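Side-chain contacts in O-methyltransferase family 3 (Niastella koreensis, PDB 7CVW), which transfers a methyl group from S-adenosyl-L-methionine to either hydroxyl of catechol-like substrates with the help of a magnesium ion: residues P143-Y148 against A164-R169; W151-S156 against G194-V199. All coordinates share one frame; numbering follows the deposited sequence.

Contact 1: residues P143-Y148 against A164-R169; sequences PPYTEY and ADNVIR. With MG (magnesium ion), chain C.
Tyr145, in the first turn of helix 145-154, turns the edge of its ring to Asp165 O and Val167. Its OH donates to Asp165 O at 2.7 Å; the carbonyl oxygen lies in the plane of the ring, whereas the hydroxyl is tilted 30° from the carbonyl plane. The same edge carries Tyr145 CE2 to Val167 CG1 at 4.2 Å, and Tyr145 CE2 also meets Ala164 CB, obliquely, at 3.9 Å. A chi1 of -98°, away from a staggered value, puts the ring where its OH meets Asp165 O. The segment 164-169 leaves strand 160-165 of the Rossmann-like methyltransferase fold at its C-terminal end, where the metal site of cation-dependent O-methyltransferases is built. Asp165 swings CG anti to its N (chi1 -165°), away from the tyrosine, and OD2 binds the magnesium ion at 2.4 Å. Asn166 adds OD1, also 2.4 Å from the magnesium ion, while its ND2 is held by Asp213. Asp139 and two waters are the other ligands. The hydroxyl of Tyr145 is also hydrogen-bonded to Lys142 NZ, which reaches Asn166 OD1 as well.

Contact 2: residues W151-S156 against G194-V199; sequences WALRLS and GANTAV
Leu153 carries the whole contact from the side of helix 145-154, spreading its two methyl groups over the turn that follows helix 181-195. The apolar part is made by both branches. Leu153 CD2 meets Val199 CG1 at 3.9 Å, the two side chains crossing at about a right angle, and Leu153 CD1 lies 4.3 Å from Ala198 CB. With CG anti to the carbonyl carbon (chi1 -71°) and CD1 extended away from CA (chi2 177°), the leucine reaches Asn196 and Ala198 with one methyl and Val199 with the other.

Leu153 CD1 also touches a polar group without bonding to it: Asn196 ND2 is 3.9 Å away, the two side chains approaching from opposite directions. No hydrogen bond joins the segments; the polar interactions shape each one separately. Asn196 OD1 accepts from Ala198 N at 2.8 Å, forming an Asx turn just before strand 199-206 that fixes the amide beside the leucine. The N-H...O angle of 144° makes this bond noticeably bent. Where helix 145-154 ends, Ser156 OG donates to Ala152 O at 2.7 Å, from above the carbonyl plane, and Leu155 N reaches that oxygen from the opposite face.

Away from the metal and S-adenosylmethionine sites, the contact joins the C-terminal end of helix 145-154 to the link between helix 181-195 and strand 199-206, outermost in this chain's sheet. Leu153 also packs on Ile162 of strand 160-165 and Val220 of strand 213-220, while Val199 lies on Ala218 of the latter.

In the fold
Following the chain from the N terminus, helix 145-154 supplies the first segment of both contacts: its first turn in contact 1, its last turn in contact 2. Contact 1 closes the shorter loop, in which the chain finishes the helix and returns through strand 160-165 to the metal site. Contact 2 opens within that loop and closes beyond it, after helix 181-195, so the two cross rather than nest. Their centres lie about 14 Å apart. Together they tie one helix at its start to the end of a central parallel strand, and at its finish to the connection entering strand 199-206, at the antiparallel edge of this chain's sheet.

Contact 1: residues P143-Y148 against A164-R169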
# COMPACT_ATOMS: atom_id res chain seq x y z
N PRO A 143 -14.75 -3.64 -17.73
CA PRO A 143 -14.48 -4.75 -18.64
C PRO A 143 -13.13 -4.75 -19.33
O PRO A 143 -12.53 -5.83 -19.46
CB PRO A 143 -15.67 -4.67 -19.61
CG PRO A 143 -16.75 -4.15 -18.75
CD PRO A 143 -16.08 -3.06 -17.92
N PRO A 144 -12.61 -3.61 -19.84
CA PRO A 144 -11.32 -3.59 -20.55
C PRO A 144 -10.07 -3.37 -19.69
O PRO A 144 -9.01 -3.11 -20.22
CB PRO A 144 -11.46 -2.43 -21.54
CG PRO A 144 -12.51 -1.53 -20.97
CD PRO A 144 -13.27 -2.31 -19.92
N TYR A 145 -10.18 -3.50 -18.38
CA TYR A 145 -8.99 -3.33 -17.50
C TYR A 145 -7.83 -4.17 -18.04
O TYR A 145 -6.70 -3.72 -18.06
CB TYR A 145 -9.27 -3.80 -16.08
CG TYR A 145 -9.63 -2.73 -15.09
CD1 TYR A 145 -10.38 -1.62 -15.44
CD2 TYR A 145 -9.32 -2.91 -13.74
CE1 TYR A 145 -10.73 -0.66 -14.51
CE2 TYR A 145 -9.68 -1.97 -12.80
CZ TYR A 145 -10.40 -0.85 -13.18
OH TYR A 145 -10.79 0.08 -12.25
N THR A 146 -8.10 -5.40 -18.47
CA THR A 146 -7.04 -6.31 -19.00
C THR A 146 -6.27 -5.61 -20.12
O THR A 146 -5.06 -5.63 -20.09
CB THR A 146 -7.66 -7.65 -19.42
OG1 THR A 146 -8.24 -8.28 -18.28
CG2 THR A 146 -6.63 -8.57 -20.03
N GLU A 147 -6.98 -5.01 -21.07
CA GLU A 147 -6.33 -4.35 -22.22
C GLU A 147 -5.68 -3.04 -21.79
O GLU A 147 -4.61 -2.70 -22.28
CB GLU A 147 -7.34 -4.14 -23.33
CG GLU A 147 -7.72 -5.45 -23.99
CD GLU A 147 -8.46 -6.44 -23.11
OE1 GLU A 147 -9.52 -6.05 -22.54
OE2 GLU A 147 -7.96 -7.60 -22.98
N TYR A 148 -6.29 -2.31 -20.87
CA TYR A 148 -5.68 -1.07 -20.33
C TYR A 148 -4.30 -1.39 -19.74
O TYR A 148 -3.34 -0.60 -19.90
CB TYR A 148 -6.62 -0.41 -19.32
CG TYR A 148 -7.90 0.14 -19.85
CD1 TYR A 148 -8.04 0.50 -21.18
CD2 TYR A 148 -8.97 0.36 -18.99
CE1 TYR A 148 -9.21 1.08 -21.65
CE2 TYR A 148 -10.15 0.93 -19.45
CZ TYR A 148 -10.26 1.28 -20.78
OH TYR A 148 -11.40 1.83 -21.26
N ALA A 164 -4.63 -0.55 -9.99
CA ALA A 164 -5.95 -0.74 -10.62
C ALA A 164 -6.99 -0.81 -9.51
O ALA A 164 -6.85 -1.68 -8.63
CB ALA A 164 -5.99 -1.99 -11.47
N ASP A 165 -8.00 0.06 -9.53
CA ASP A 165 -9.02 0.09 -8.46
C ASP A 165 -10.16 -0.90 -8.77
O ASP A 165 -10.41 -1.19 -9.95
CB ASP A 165 -9.56 1.51 -8.27
CG ASP A 165 -10.33 1.74 -6.99
OD1 ASP A 165 -10.06 1.01 -6.02
OD2 ASP A 165 -11.18 2.68 -6.96
N ASN A 166 -10.86 -1.34 -7.72
CA ASN A 166 -12.17 -2.05 -7.86
C ASN A 166 -11.97 -3.44 -8.45
O ASN A 166 -12.72 -3.84 -9.37
CB ASN A 166 -13.17 -1.25 -8.70
CG ASN A 166 -13.32 0.19 -8.24
OD1 ASN A 166 -13.01 1.11 -9.00
ND2 ASN A 166 -13.75 0.40 -7.00
N VAL A 167 -11.03 -4.22 -7.91
CA VAL A 167 -10.72 -5.57 -8.46
C VAL A 167 -11.25 -6.69 -7.54
O VAL A 167 -10.98 -7.84 -7.91
CB VAL A 167 -9.22 -5.73 -8.75
CG1 VAL A 167 -8.77 -4.74 -9.82
CG2 VAL A 167 -8.38 -5.65 -7.50
N ILE A 168 -12.02 -6.40 -6.49
CA ILE A 168 -12.57 -7.43 -5.55
C ILE A 168 -14.10 -7.40 -5.52
O ILE A 168 -14.71 -8.47 -5.43
CB ILE A 168 -11.93 -7.28 -4.15
CG1 ILE A 168 -10.45 -7.65 -4.17
CG2 ILE A 168 -12.68 -8.11 -3.11
CD1 ILE A 168 -10.12 -9.03 -4.71
N ARG A 169 -14.73 -6.23 -5.58
CA ARG A 169 -16.20 -6.07 -5.77
C ARG A 169 -16.97 -6.90 -4.74
O ARG A 169 -17.79 -7.74 -5.12
CB ARG A 169 -16.64 -6.46 -7.19
CG ARG A 169 -15.81 -5.89 -8.33
CD ARG A 169 -15.56 -4.41 -8.26
NE ARG A 169 -16.72 -3.57 -8.08
CZ ARG A 169 -17.12 -2.60 -8.90
NH1 ARG A 169 -18.18 -1.88 -8.58
NH2 ARG A 169 -16.44 -2.30 -10.00
MG MG C . -12.73 3.47 -8.59
O HOH W 1 -12.94 5.55 -7.44
O HOH W 2 -14.40 3.76 -10.43

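Contact 2: residues W151-S156 against G194-V199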
# COMPACT_ATOMS: atom_id res chain seq x y z
N TRP A 151 -1.62 -1.72 -22.46
CA TRP A 151 -1.23 -0.37 -22.91
C TRP A 151 -0.38 0.31 -21.84
O TRP A 151 0.63 0.94 -22.18
CB TRP A 151 -2.48 0.44 -23.25
CG TRP A 151 -3.09 0.09 -24.57
CD1 TRP A 151 -4.26 -0.56 -24.78
CD2 TRP A 151 -2.52 0.31 -25.87
NE1 TRP A 151 -4.48 -0.72 -26.12
CE2 TRP A 151 -3.43 -0.20 -26.82
CE3 TRP A 151 -1.34 0.91 -26.33
CZ2 TRP A 151 -3.21 -0.15 -28.19
CZ3 TRP A 151 -1.12 0.97 -27.69
CH2 TRP A 151 -2.04 0.44 -28.60
N ALA A 152 -0.73 0.16 -20.57
CA ALA A 152 0.04 0.75 -19.46
C ALA A 152 1.48 0.24 -19.53
O ALA A 152 2.42 1.06 -19.38
CB ALA A 152 -0.63 0.45 -18.14
N LEU A 153 1.70 -1.04 -19.81
CA LEU A 153 3.08 -1.58 -19.90
C LEU A 153 3.85 -0.91 -21.04
O LEU A 153 5.05 -0.63 -20.88
CB LEU A 153 3.01 -3.10 -20.09
CG LEU A 153 2.53 -3.87 -18.86
CD1 LEU A 153 2.43 -5.36 -19.20
CD2 LEU A 153 3.47 -3.68 -17.70
N ARG A 154 3.19 -0.65 -22.16
CA ARG A 154 3.81 0.05 -23.31
C ARG A 154 4.23 1.47 -22.90
O ARG A 154 5.09 2.03 -23.56
CB ARG A 154 2.85 0.05 -24.49
CG ARG A 154 2.75 -1.28 -25.22
CD ARG A 154 3.60 -1.23 -26.48
NE ARG A 154 2.75 -1.09 -27.65
CZ ARG A 154 3.08 -0.46 -28.77
NH1 ARG A 154 4.25 0.16 -28.88
NH2 ARG A 154 2.22 -0.42 -29.77
N LEU A 155 3.62 2.05 -21.87
CA LEU A 155 3.85 3.45 -21.44
C LEU A 155 4.63 3.47 -20.12
O LEU A 155 4.66 4.54 -19.48
CB LEU A 155 2.48 4.12 -21.31
CG LEU A 155 1.78 4.35 -22.65
CD1 LEU A 155 0.32 4.71 -22.42
CD2 LEU A 155 2.51 5.42 -23.46
N SER A 156 5.29 2.37 -19.76
CA SER A 156 5.97 2.19 -18.45
C SER A 156 7.48 2.23 -18.65
O SER A 156 7.93 2.05 -19.80
CB SER A 156 5.56 0.90 -17.78
OG SER A 156 4.21 0.98 -17.32
N GLY A 194 -2.13 -12.54 -12.49
CA GLY A 194 -1.52 -13.79 -11.98
C GLY A 194 -0.64 -14.45 -13.02
O GLY A 194 0.24 -15.23 -12.60
N ALA A 195 -0.90 -14.23 -14.32
CA ALA A 195 -0.16 -14.89 -15.42
C ALA A 195 0.97 -13.99 -15.92
O ALA A 195 1.73 -14.42 -16.78
CB ALA A 195 -1.11 -15.23 -16.55
N ASN A 196 1.06 -12.74 -15.46
CA ASN A 196 1.93 -11.73 -16.11
C ASN A 196 3.35 -11.84 -15.55
O ASN A 196 3.52 -11.66 -14.34
CB ASN A 196 1.33 -10.34 -15.93
CG ASN A 196 1.99 -9.33 -16.83
OD1 ASN A 196 3.14 -8.97 -16.60
ND2 ASN A 196 1.23 -8.80 -17.77
N THR A 197 4.34 -12.03 -16.43
CA THR A 197 5.76 -12.17 -16.06
C THR A 197 6.48 -10.83 -16.17
O THR A 197 7.67 -10.82 -15.85
CB THR A 197 6.45 -13.21 -16.96
OG1 THR A 197 6.31 -12.75 -18.29
CG2 THR A 197 5.82 -14.58 -16.83
N ALA A 198 5.82 -9.74 -16.60
CA ALA A 198 6.47 -8.42 -16.78
C ALA A 198 6.42 -7.62 -15.48
O ALA A 198 7.02 -6.56 -15.43
CB ALA A 198 5.79 -7.65 -17.89
N VAL A 199 5.63 -8.06 -14.49
CA VAL A 199 5.42 -7.27 -13.24
C VAL A 199 5.52 -8.18 -12.02
O VAL A 199 5.30 -9.41 -12.15
CB VAL A 199 4.06 -6.54 -13.21
CG1 VAL A 199 3.89 -5.59 -14.38
CG2 VAL A 199 2.89 -7.51 -13.10